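Local coordinates for protein C-type lectin domain family 4 member F (Mus musculus, PDB 6JJJ) that binds galactose and fucose as a Kupffer cell surface receptor of the C-type lectin family, this part being its calcium-binding lectin domain, and could act in endocytosis, at residues N32-Y37 with K149-W154; L84-T89 with R125-H130; R40-W45 with S143-C148. One frame throughout, in Å; residues are numbered along the deposited sequence.

Contact 1: N32-Y37 with K149-W154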
loop_
_atom_site.group_PDB
_atom_site.type_symbol
_atom_site.label_atom_id
_atom_site.label_comp_id
_atom_site.label_asym_id
_atom_site.label_seq_id
_atom_site.Cartn_x
_atom_site.Cartn_y
_atom_site.Cartn_z
ATOM N N ASN A 32 10.844 3.334 9.951
ATOM C CA ASN A 32 12.010 4.180 10.213
ATOM C C ASN A 32 13.069 4.072 9.114
ATOM O O ASN A 32 14.218 3.690 9.339
ATOM C CB ASN A 32 12.614 3.852 11.581
ATOM C CG ASN A 32 11.945 4.616 12.715
ATOM O OD1 ASN A 32 11.377 5.687 12.505
ATOM N ND2 ASN A 32 12.019 4.071 13.924
ATOM N N GLY A 33 12.649 4.423 7.899
ATOM C CA GLY A 33 13.535 4.601 6.774
ATOM C C GLY A 33 13.666 3.399 5.861
ATOM O O GLY A 33 13.897 3.574 4.658
ATOM N N ASN A 34 13.526 2.192 6.394
ATOM C CA ASN A 34 13.699 0.975 5.618
ATOM C C ASN A 34 12.369 0.255 5.435
ATOM O O ASN A 34 11.400 0.489 6.163
ATOM C CB ASN A 34 14.726 0.045 6.276
ATOM C CG ASN A 34 16.091 0.700 6.440
ATOM O OD1 ASN A 34 16.845 0.833 5.470
ATOM N ND2 ASN A 34 16.413 1.114 7.661
ATOM N N PHE A 35 12.343 -0.630 4.442
ATOM C CA PHE A 35 11.218 -1.526 4.214
ATOM C C PHE A 35 11.587 -2.937 4.660
ATOM O O PHE A 35 12.704 -3.405 4.416
ATOM C CB PHE A 35 10.808 -1.533 2.741
ATOM C CG PHE A 35 9.978 -0.348 2.337
ATOM C CD1 PHE A 35 8.610 -0.333 2.560
ATOM C CD2 PHE A 35 10.568 0.752 1.732
ATOM C CE1 PHE A 35 7.846 0.760 2.188
ATOM C CE2 PHE A 35 9.810 1.848 1.359
ATOM C CZ PHE A 35 8.450 1.852 1.587
ATOM N N TYR A 36 10.652 -3.597 5.336
ATOM C CA TYR A 36 10.860 -4.935 5.865
ATOM C C TYR A 36 9.848 -5.892 5.256
ATOM O O TYR A 36 8.685 -5.531 5.047
ATOM C CB TYR A 36 10.731 -4.952 7.389
ATOM C CG TYR A 36 11.740 -4.088 8.101
ATOM C CD1 TYR A 36 11.579 -2.711 8.178
ATOM C CD2 TYR A 36 12.852 -4.653 8.706
ATOM C CE1 TYR A 36 12.504 -1.924 8.836
ATOM C CE2 TYR A 36 13.777 -3.874 9.366
ATOM C CZ TYR A 36 13.602 -2.514 9.429
ATOM O OH TYR A 36 14.533 -1.748 10.091
ATOM N N TYR A 37 10.299 -7.110 4.961
ATOM C CA TYR A 37 9.446 -8.163 4.423
ATOM C C TYR A 37 9.497 -9.372 5.345
ATOM O O TYR A 37 10.568 -9.954 5.551
ATOM C CB TYR A 37 9.881 -8.550 3.008
ATOM C CG TYR A 37 9.112 -9.714 2.430
ATOM C CD1 TYR A 37 7.923 -9.518 1.741
ATOM C CD2 TYR A 37 9.577 -11.013 2.576
ATOM C CE1 TYR A 37 7.217 -10.587 1.213
ATOM C CE2 TYR A 37 8.883 -12.083 2.052
ATOM C CZ TYR A 37 7.702 -11.866 1.373
ATOM O OH TYR A 37 7.012 -12.938 0.853
ATOM N N LYS A 149 15.499 -6.635 4.829
ATOM C CA LYS A 149 15.500 -5.189 5.026
ATOM C C LYS A 149 16.004 -4.495 3.768
ATOM O O LYS A 149 16.938 -4.967 3.114
ATOM C CB LYS A 149 16.366 -4.768 6.229
ATOM C CG LYS A 149 16.385 -3.259 6.467
ATOM C CD LYS A 149 16.718 -2.897 7.909
ATOM C CE LYS A 149 18.219 -2.851 8.160
ATOM N NZ LYS A 149 18.532 -2.343 9.529
ATOM N N LYS A 150 15.392 -3.356 3.452
ATOM C CA LYS A 150 15.693 -2.614 2.236
ATOM C C LYS A 150 15.767 -1.132 2.552
ATOM O O LYS A 150 14.984 -0.619 3.356
ATOM C CB LYS A 150 14.635 -2.872 1.158
ATOM C CG LYS A 150 14.852 -2.091 -0.125
ATOM C CD LYS A 150 13.785 -2.418 -1.162
ATOM C CE LYS A 150 14.065 -3.740 -1.868
ATOM N NZ LYS A 150 14.790 -3.530 -3.158
ATOM N N SER A 151 16.715 -0.453 1.915
ATOM C CA SER A 151 16.948 0.963 2.143
ATOM C C SER A 151 16.241 1.799 1.085
ATOM O O SER A 151 16.016 1.351 -0.043
ATOM C CB SER A 151 18.447 1.275 2.120
ATOM O OG SER A 151 19.157 0.448 3.026
ATOM N N THR A 152 15.883 3.022 1.468
ATOM C CA THR A 152 15.261 3.975 0.561
ATOM C C THR A 152 15.571 5.383 1.048
ATOM O O THR A 152 15.881 5.601 2.223
ATOM C CB THR A 152 13.740 3.778 0.461
ATOM O OG1 THR A 152 13.211 3.441 1.751
ATOM C CG2 THR A 152 13.396 2.688 -0.545
ATOM N N GLY A 153 15.489 6.339 0.125
ATOM C CA GLY A 153 15.560 7.743 0.483
ATOM C C GLY A 153 14.170 8.337 0.546
ATOM O O GLY A 153 13.954 9.504 0.206
ATOM N N TRP A 154 13.218 7.525 0.999
ATOM C CA TRP A 154 11.799 7.845 0.972
ATOM C C TRP A 154 11.234 7.837 2.385
ATOM O O TRP A 154 11.522 6.931 3.173
ATOM C CB TRP A 154 11.055 6.830 0.089
ATOM C CG TRP A 154 9.602 7.099 -0.073
ATOM C CD1 TRP A 154 9.017 7.896 -1.010
ATOM C CD2 TRP A 154 8.536 6.561 0.720
ATOM N NE1 TRP A 154 7.653 7.896 -0.848
ATOM C CE2 TRP A 154 7.333 7.083 0.207
ATOM C CE3 TRP A 154 8.484 5.692 1.814
ATOM C CZ2 TRP A 154 6.091 6.764 0.751
ATOM C CZ3 TRP A 154 7.250 5.378 2.352
ATOM C CH2 TRP A 154 6.070 5.913 1.820
#
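Phe-35 N donates to Lys-150 O over 2.9 Å, and the amide of Lys-150 returns a bond to the carbonyl of Phe-35, closing an antiparallel hydrogen-bonded pair between strands that run 156° apart. Two residues beyond this pair, the hydroxyl of Thr-152 replaces a backbone donor: OG1 donates a hydrogen bond to Gly-33 O at 3.0 Å and ties the turn before the strand to the chain's tail.

Side chains divide between the two faces of the sheet. On one, Lys-149 lies beside Tyr-36, pointing the same way. Its CG, anti to the backbone N (chi1 -180°), lies 3.7 Å from Asn-34 CB, and a roughly extended second torsion carries CD to 3.4 Å from Tyr-36 CE2. Both polar ends converge on Glu-67, which bonds to the tyrosine hydroxyl and forms a salt bridge with the lysine. On the other face, Phe-35 is crossed at about a right angle by Thr-152 and approached by Trp-154, with 3.8 Å between Phe-35 CZ and Trp-154 CZ3. Their planes are inclined by 27° and offset, with little overlap. Trp-154 continues onto Val-20 of helix 9-25 and Leu-21 of the second subunit, so the tail meets N-terminal helices of two subunits, consistent with a trimer stalk. Pairing of an N-terminal hairpin, through strand 34-38, with the last strand, bringing the chain ends together, is characteristic of the C-type lectin fold.

Contact 2: L84-T89 with R125-H130. With CA (calcium ion), chain G; CA (calcium ion), chain H.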
loop_
_atom_site.group_PDB
_atom_site.type_symbol
_atom_site.label_atom_id
_atom_site.label_comp_id
_atom_site.label_asym_id
_atom_site.label_seq_id
_atom_site.Cartn_x
_atom_site.Cartn_y
_atom_site.Cartn_z
ATOM N N LEU A 84 22.699 -12.209 10.774
ATOM C CA LEU A 84 23.875 -12.368 11.617
ATOM C C LEU A 84 24.439 -13.777 11.477
ATOM O O LEU A 84 23.701 -14.738 11.237
ATOM C CB LEU A 84 23.535 -12.090 13.082
ATOM C CG LEU A 84 24.698 -11.678 13.987
ATOM C CD1 LEU A 84 25.360 -10.406 13.483
ATOM C CD2 LEU A 84 24.222 -11.501 15.425
ATOM N N THR A 85 25.759 -13.888 11.608
ATOM C CA THR A 85 26.416 -15.185 11.509
ATOM C C THR A 85 27.894 -15.055 11.855
ATOM O O THR A 85 28.526 -14.033 11.573
ATOM C CB THR A 85 26.262 -15.782 10.100
ATOM O OG1 THR A 85 27.059 -16.970 9.989
ATOM C CG2 THR A 85 26.691 -14.777 9.037
ATOM N N ASP A 86 28.433 -16.118 12.450
ATOM C CA ASP A 86 29.854 -16.256 12.751
ATOM C C ASP A 86 30.418 -17.412 11.931
ATOM O O ASP A 86 31.257 -18.188 12.383
ATOM C CB ASP A 86 30.096 -16.468 14.245
ATOM C CG ASP A 86 29.568 -17.794 14.751
ATOM O OD1 ASP A 86 28.908 -18.516 13.975
ATOM O OD2 ASP A 86 29.812 -18.116 15.935
ATOM N N GLN A 87 29.929 -17.541 10.705
ATOM C CA GLN A 87 30.316 -18.607 9.791
ATOM C C GLN A 87 31.779 -18.554 9.403
ATOM O O GLN A 87 32.558 -19.347 9.934
ATOM C CB GLN A 87 29.404 -18.515 8.578
ATOM C CG GLN A 87 29.619 -19.509 7.482
ATOM C CD GLN A 87 28.594 -19.320 6.383
ATOM O OE1 GLN A 87 27.780 -20.201 6.132
ATOM N NE2 GLN A 87 28.600 -18.153 5.757
ATOM N N GLY A 88 32.195 -17.487 8.724
ATOM C CA GLY A 88 33.565 -17.385 8.253
ATOM C C GLY A 88 34.558 -17.811 9.316
ATOM O O GLY A 88 35.392 -18.677 9.059
ATOM N N THR A 89 34.490 -17.206 10.510
ATOM C CA THR A 89 35.263 -17.655 11.665
ATOM C C THR A 89 34.321 -17.788 12.854
ATOM O O THR A 89 33.484 -16.912 13.088
ATOM C CB THR A 89 36.394 -16.686 12.013
ATOM O OG1 THR A 89 35.939 -15.747 12.993
ATOM C CG2 THR A 89 36.856 -15.938 10.773
ATOM N N ARG A 125 27.232 -27.248 13.710
ATOM C CA ARG A 125 27.264 -26.304 14.817
ATOM C C ARG A 125 26.179 -25.260 14.553
ATOM O O ARG A 125 25.311 -25.444 13.696
ATOM C CB ARG A 125 28.649 -25.680 14.938
ATOM C CG ARG A 125 29.756 -26.687 15.205
ATOM C CD ARG A 125 29.571 -27.440 16.504
ATOM N NE ARG A 125 30.796 -28.133 16.892
ATOM C CZ ARG A 125 31.160 -29.326 16.431
ATOM N NH1 ARG A 125 30.400 -29.963 15.552
ATOM N NH2 ARG A 125 32.291 -29.879 16.844
ATOM N N GLU A 126 26.202 -24.148 15.284
ATOM C CA GLU A 126 25.233 -23.070 15.088
ATOM C C GLU A 126 25.961 -21.806 14.649
ATOM O O GLU A 126 26.737 -21.232 15.423
ATOM C CB GLU A 126 24.433 -22.828 16.367
ATOM C CG GLU A 126 23.587 -24.020 16.796
ATOM C CD GLU A 126 22.688 -23.697 17.966
ATOM O OE1 GLU A 126 23.114 -22.908 18.833
ATOM O OE2 GLU A 126 21.559 -24.225 18.015
ATOM N N ASP A 127 25.716 -21.379 13.403
ATOM C CA ASP A 127 26.362 -20.197 12.842
ATOM C C ASP A 127 25.362 -19.231 12.210
ATOM O O ASP A 127 25.755 -18.383 11.402
ATOM C CB ASP A 127 27.413 -20.591 11.803
ATOM C CG ASP A 127 28.502 -21.456 12.380
ATOM O OD1 ASP A 127 28.824 -21.281 13.571
ATOM O OD2 ASP A 127 29.043 -22.303 11.640
ATOM N N CYS A 128 24.082 -19.341 12.551
ATOM C CA CYS A 128 23.058 -18.466 12.003
ATOM C C CYS A 128 22.089 -18.104 13.117
ATOM O O CYS A 128 21.864 -18.890 14.042
ATOM C CB CYS A 128 22.318 -19.124 10.829
ATOM S SG CYS A 128 23.340 -19.306 9.336
ATOM N N VAL A 129 21.538 -16.895 13.032
ATOM C CA VAL A 129 20.736 -16.320 14.104
ATOM C C VAL A 129 19.305 -16.116 13.630
ATOM O O VAL A 129 19.073 -15.608 12.529
ATOM C CB VAL A 129 21.333 -14.982 14.590
ATOM C CG1 VAL A 129 20.478 -14.385 15.695
ATOM C CG2 VAL A 129 22.770 -15.175 15.047
ATOM N N HIS A 130 18.347 -16.499 14.473
ATOM C CA HIS A 130 16.940 -16.174 14.268
ATOM C C HIS A 130 16.418 -15.480 15.522
ATOM O O HIS A 130 17.120 -15.370 16.534
ATOM C CB HIS A 130 16.114 -17.423 13.927
ATOM C CG HIS A 130 16.161 -18.497 14.970
ATOM N ND1 HIS A 130 15.909 -19.820 14.679
ATOM C CD2 HIS A 130 16.419 -18.449 16.298
ATOM C CE1 HIS A 130 16.016 -20.540 15.780
ATOM N NE2 HIS A 130 16.323 -19.733 16.778
HETATM CA CA CA G . 28.829 -20.149 15.554
HETATM CA CA CA H . 21.490 -22.109 20.124
HETATM O O HOH W 1 20.073 -23.348 21.421
#
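Asp-86 and Asp-127 meet through a calcium ion. Asp-86 grips it with both carboxylate oxygens, OD1 and OD2 each 2.3 Å from the metal, its CG set between the backbone N and the carbonyl carbon (chi1 67°). Asp-127 OD1 binds from the other segment at 2.3 Å, and the backbone adds Glu-126 O at 2.4 Å. The two aspartate side chains cross at about a right angle, with carboxylate planes 69° apart. Glu-90 and Asn-117 complete this site. The side chain of Glu-126 serves the second calcium instead, through OE1 at 2.2 Å, in company with Asp-116, Asn-136, Asp-137 and a water; the same OE1 accepts a bond from Trp-118 N.

Hydrogen bonding is sparser. The bond from Thr-85 OG1 to Asp-127 O is modelled too short to be trusted; it lies beside the classic beta bulge in which Asp-127 and Cys-128 face Met-138.

Apolar packing takes over further from the metals, where Leu-84 and Val-129 lie side by side and Leu-84 CB rests 3.7 Å from Val-129 CG2.

Calcium thus probably offsets the repulsion between Asp-86 OD1 and Asp-127 OD1, 2.8 Å apart, while Glu-126 joins the two sites, the second matching the sugar-binding calcium of C-type lectins.

Contact 3: R40-W45 with S143-C148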
loop_
_atom_site.group_PDB
_atom_site.type_symbol
_atom_site.label_atom_id
_atom_site.label_comp_id
_atom_site.label_asym_id
_atom_site.label_seq_id
_atom_site.Cartn_x
_atom_site.Cartn_y
_atom_site.Cartn_z
ATOM N N ARG A 40 6.331 -15.551 4.126
ATOM C CA ARG A 40 5.215 -16.464 4.324
ATOM C C ARG A 40 5.624 -17.926 4.199
ATOM O O ARG A 40 4.906 -18.801 4.698
ATOM C CB ARG A 40 4.096 -16.151 3.320
ATOM C CG ARG A 40 4.465 -16.350 1.858
ATOM C CD ARG A 40 3.375 -15.811 0.928
ATOM N NE ARG A 40 3.778 -14.581 0.248
ATOM C CZ ARG A 40 4.431 -14.546 -0.910
ATOM N NH1 ARG A 40 4.757 -15.676 -1.524
ATOM N NH2 ARG A 40 4.758 -13.383 -1.457
ATOM N N ASP A 41 6.761 -18.201 3.566
ATOM C CA ASP A 41 7.341 -19.534 3.483
ATOM C C ASP A 41 8.471 -19.652 4.503
ATOM O O ASP A 41 8.870 -18.675 5.141
ATOM C CB ASP A 41 7.853 -19.793 2.060
ATOM C CG ASP A 41 8.099 -21.264 1.776
ATOM O OD1 ASP A 41 7.756 -22.116 2.624
ATOM O OD2 ASP A 41 8.639 -21.565 0.691
ATOM N N LYS A 42 8.984 -20.869 4.659
ATOM C CA LYS A 42 10.109 -21.143 5.546
ATOM C C LYS A 42 11.213 -21.819 4.747
ATOM O O LYS A 42 10.956 -22.792 4.031
ATOM C CB LYS A 42 9.685 -22.025 6.725
ATOM C CG LYS A 42 9.197 -23.405 6.328
ATOM C CD LYS A 42 8.787 -24.232 7.543
ATOM C CE LYS A 42 7.574 -23.642 8.259
ATOM N NZ LYS A 42 7.947 -22.702 9.352
ATOM N N LYS A 43 12.434 -21.314 4.874
ATOM C CA LYS A 43 13.553 -21.813 4.090
ATOM C C LYS A 43 14.813 -21.740 4.930
ATOM O O LYS A 43 14.841 -21.073 5.976
ATOM C CB LYS A 43 13.730 -21.006 2.797
ATOM C CG LYS A 43 12.516 -21.008 1.876
ATOM C CD LYS A 43 12.756 -20.130 0.657
ATOM C CE LYS A 43 11.520 -20.055 -0.231
ATOM N NZ LYS A 43 11.751 -19.200 -1.429
ATOM N N PRO A 44 15.890 -22.422 4.507
ATOM C CA PRO A 44 17.169 -22.319 5.228
ATOM C C PRO A 44 17.742 -20.912 5.218
ATOM O O PRO A 44 17.202 -20.016 4.563
ATOM C CB PRO A 44 18.087 -23.293 4.477
ATOM C CG PRO A 44 17.163 -24.256 3.815
ATOM C CD PRO A 44 15.926 -23.464 3.460
ATOM N N TRP A 45 18.851 -20.714 5.933
ATOM C CA TRP A 45 19.405 -19.373 6.080
ATOM C C TRP A 45 19.924 -18.832 4.750
ATOM O O TRP A 45 19.624 -17.691 4.378
ATOM C CB TRP A 45 20.513 -19.376 7.126
ATOM C CG TRP A 45 20.932 -17.998 7.527
ATOM C CD1 TRP A 45 20.449 -17.263 8.572
ATOM C CD2 TRP A 45 21.919 -17.183 6.886
ATOM N NE1 TRP A 45 21.078 -16.040 8.621
ATOM C CE2 TRP A 45 21.982 -15.966 7.593
ATOM C CE3 TRP A 45 22.752 -17.362 5.776
ATOM C CZ2 TRP A 45 22.850 -14.937 7.232
ATOM C CZ3 TRP A 45 23.614 -16.341 5.421
ATOM C CH2 TRP A 45 23.656 -15.144 6.146
ATOM N N SER A 143 15.264 -24.844 8.354
ATOM C CA SER A 143 14.379 -24.036 7.515
ATOM C C SER A 143 13.417 -23.234 8.385
ATOM O O SER A 143 12.321 -23.687 8.718
ATOM C CB SER A 143 13.619 -24.919 6.530
ATOM O OG SER A 143 14.452 -25.343 5.467
ATOM N N TYR A 144 13.816 -22.011 8.708
ATOM C CA TYR A 144 12.958 -21.055 9.382
ATOM C C TYR A 144 12.476 -20.004 8.392
ATOM O O TYR A 144 13.041 -19.856 7.303
ATOM C CB TYR A 144 13.692 -20.347 10.528
ATOM C CG TYR A 144 13.979 -21.219 11.723
ATOM C CD1 TYR A 144 13.040 -21.376 12.734
ATOM C CD2 TYR A 144 15.193 -21.876 11.849
ATOM C CE1 TYR A 144 13.301 -22.169 13.830
ATOM C CE2 TYR A 144 15.462 -22.671 12.939
ATOM C CZ TYR A 144 14.515 -22.814 13.928
ATOM O OH TYR A 144 14.787 -23.607 15.018
ATOM N N PRO A 145 11.431 -19.249 8.736
ATOM C CA PRO A 145 11.122 -18.034 7.961
ATOM C C PRO A 145 12.169 -16.965 8.228
ATOM O O PRO A 145 13.120 -17.208 8.979
ATOM C CB PRO A 145 9.731 -17.630 8.464
ATOM C CG PRO A 145 9.639 -18.227 9.838
ATOM C CD PRO A 145 10.466 -19.491 9.824
ATOM N N TRP A 146 12.018 -15.783 7.638
ATOM C CA TRP A 146 13.064 -14.772 7.717
ATOM C C TRP A 146 12.460 -13.382 7.569
ATOM O O TRP A 146 11.255 -13.220 7.377
ATOM C CB TRP A 146 14.120 -14.993 6.633
ATOM C CG TRP A 146 13.568 -14.795 5.250
ATOM C CD1 TRP A 146 13.544 -13.633 4.536
ATOM C CD2 TRP A 146 12.947 -15.785 4.425
ATOM N NE1 TRP A 146 12.954 -13.841 3.312
ATOM C CE2 TRP A 146 12.578 -15.155 3.221
ATOM C CE3 TRP A 146 12.668 -17.147 4.585
ATOM C CZ2 TRP A 146 11.947 -15.838 2.184
ATOM C CZ3 TRP A 146 12.043 -17.823 3.555
ATOM C CH2 TRP A 146 11.688 -17.169 2.370
ATOM N N VAL A 147 13.322 -12.372 7.657
ATOM C CA VAL A 147 12.933 -10.982 7.439
ATOM C C VAL A 147 14.022 -10.291 6.625
ATOM O O VAL A 147 15.201 -10.332 6.990
ATOM C CB VAL A 147 12.685 -10.255 8.777
ATOM C CG1 VAL A 147 13.888 -10.415 9.698
ATOM C CG2 VAL A 147 12.358 -8.793 8.538
ATOM N N CYS A 148 13.622 -9.644 5.533
ATOM C CA CYS A 148 14.528 -8.856 4.709
ATOM C C CYS A 148 14.419 -7.380 5.074
ATOM O O CYS A 148 13.381 -6.919 5.554
ATOM C CB CYS A 148 14.216 -9.023 3.217
ATOM S SG CYS A 148 14.100 -10.720 2.584
#
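Segments 40-45 and 143-148 pass at a steep angle, their touching parts 113° apart, and share a single antiparallel bridge between Lys-43 and Tyr-144. In this C-type lectin domain the bridge joins the loop that leads into helix 45-54, with Pro-44 at its N-cap, to the chain entering strand 147-151. Its bond runs from Lys-43 N to Tyr-144 O at 2.9 Å, and the donor stands well above the carbonyl plane, 54° out of it.

Trp-146 and Ser-143 are the most covered residues of segment 143-148; Ser-143 OG meets the Pro-44 ring, nearest at CD. Trp-146 CG sits between the backbone N and the carbonyl carbon (chi1 66°), and the outer carbons of the six-membered ring reach the loop. Lys-43, extended beyond CG, crosses the ring obliquely: its CG is 3.6 Å from Trp-146 CZ3, and further out its CD is 3.6 Å from Trp-146 CH2. Lys-43 N and Tyr-144 O lie in the ring plane at the indole edge. Beyond the contact the indole meets Phe-51 and packs on Ala-48 and Leu-59, so this tryptophan ties the surface loop to the interior.

Asp-41 O touches both Pro-145 and the indole, 3.6 Å from Pro-145 CB and from Trp-146 CZ3; the hydroxyl of Ser-39 satisfies it. Lys-42 lies alongside Pro-145, pointing the same way, with Lys-42 CB 3.7 Å from Ser-143 O.

How the contacts relate
Contacts 1 and 3 use successive parts of strand 147-151 and meet where Tyr-37 O faces Cys-148 N, probably hydrogen-bonded. Contact 2 belongs to the second sheet, nested along the chain inside the loops closed by the other two. It lies across the chain's centre from contact 1, their centres about 24 Å apart, but touches contact 3, where Trp-45 packs on Cys-128 and Tyr-144 meets His-130. Contact 2 is buried, with calcium coordination at one end and apolar packing at the other; contact 1 is partly buried and combines regular strand bonding with aromatic packing; contact 3 lies at the surface, with one backbone bond and a tryptophan directed inward. Both 1 and 2 also touch the third subunit.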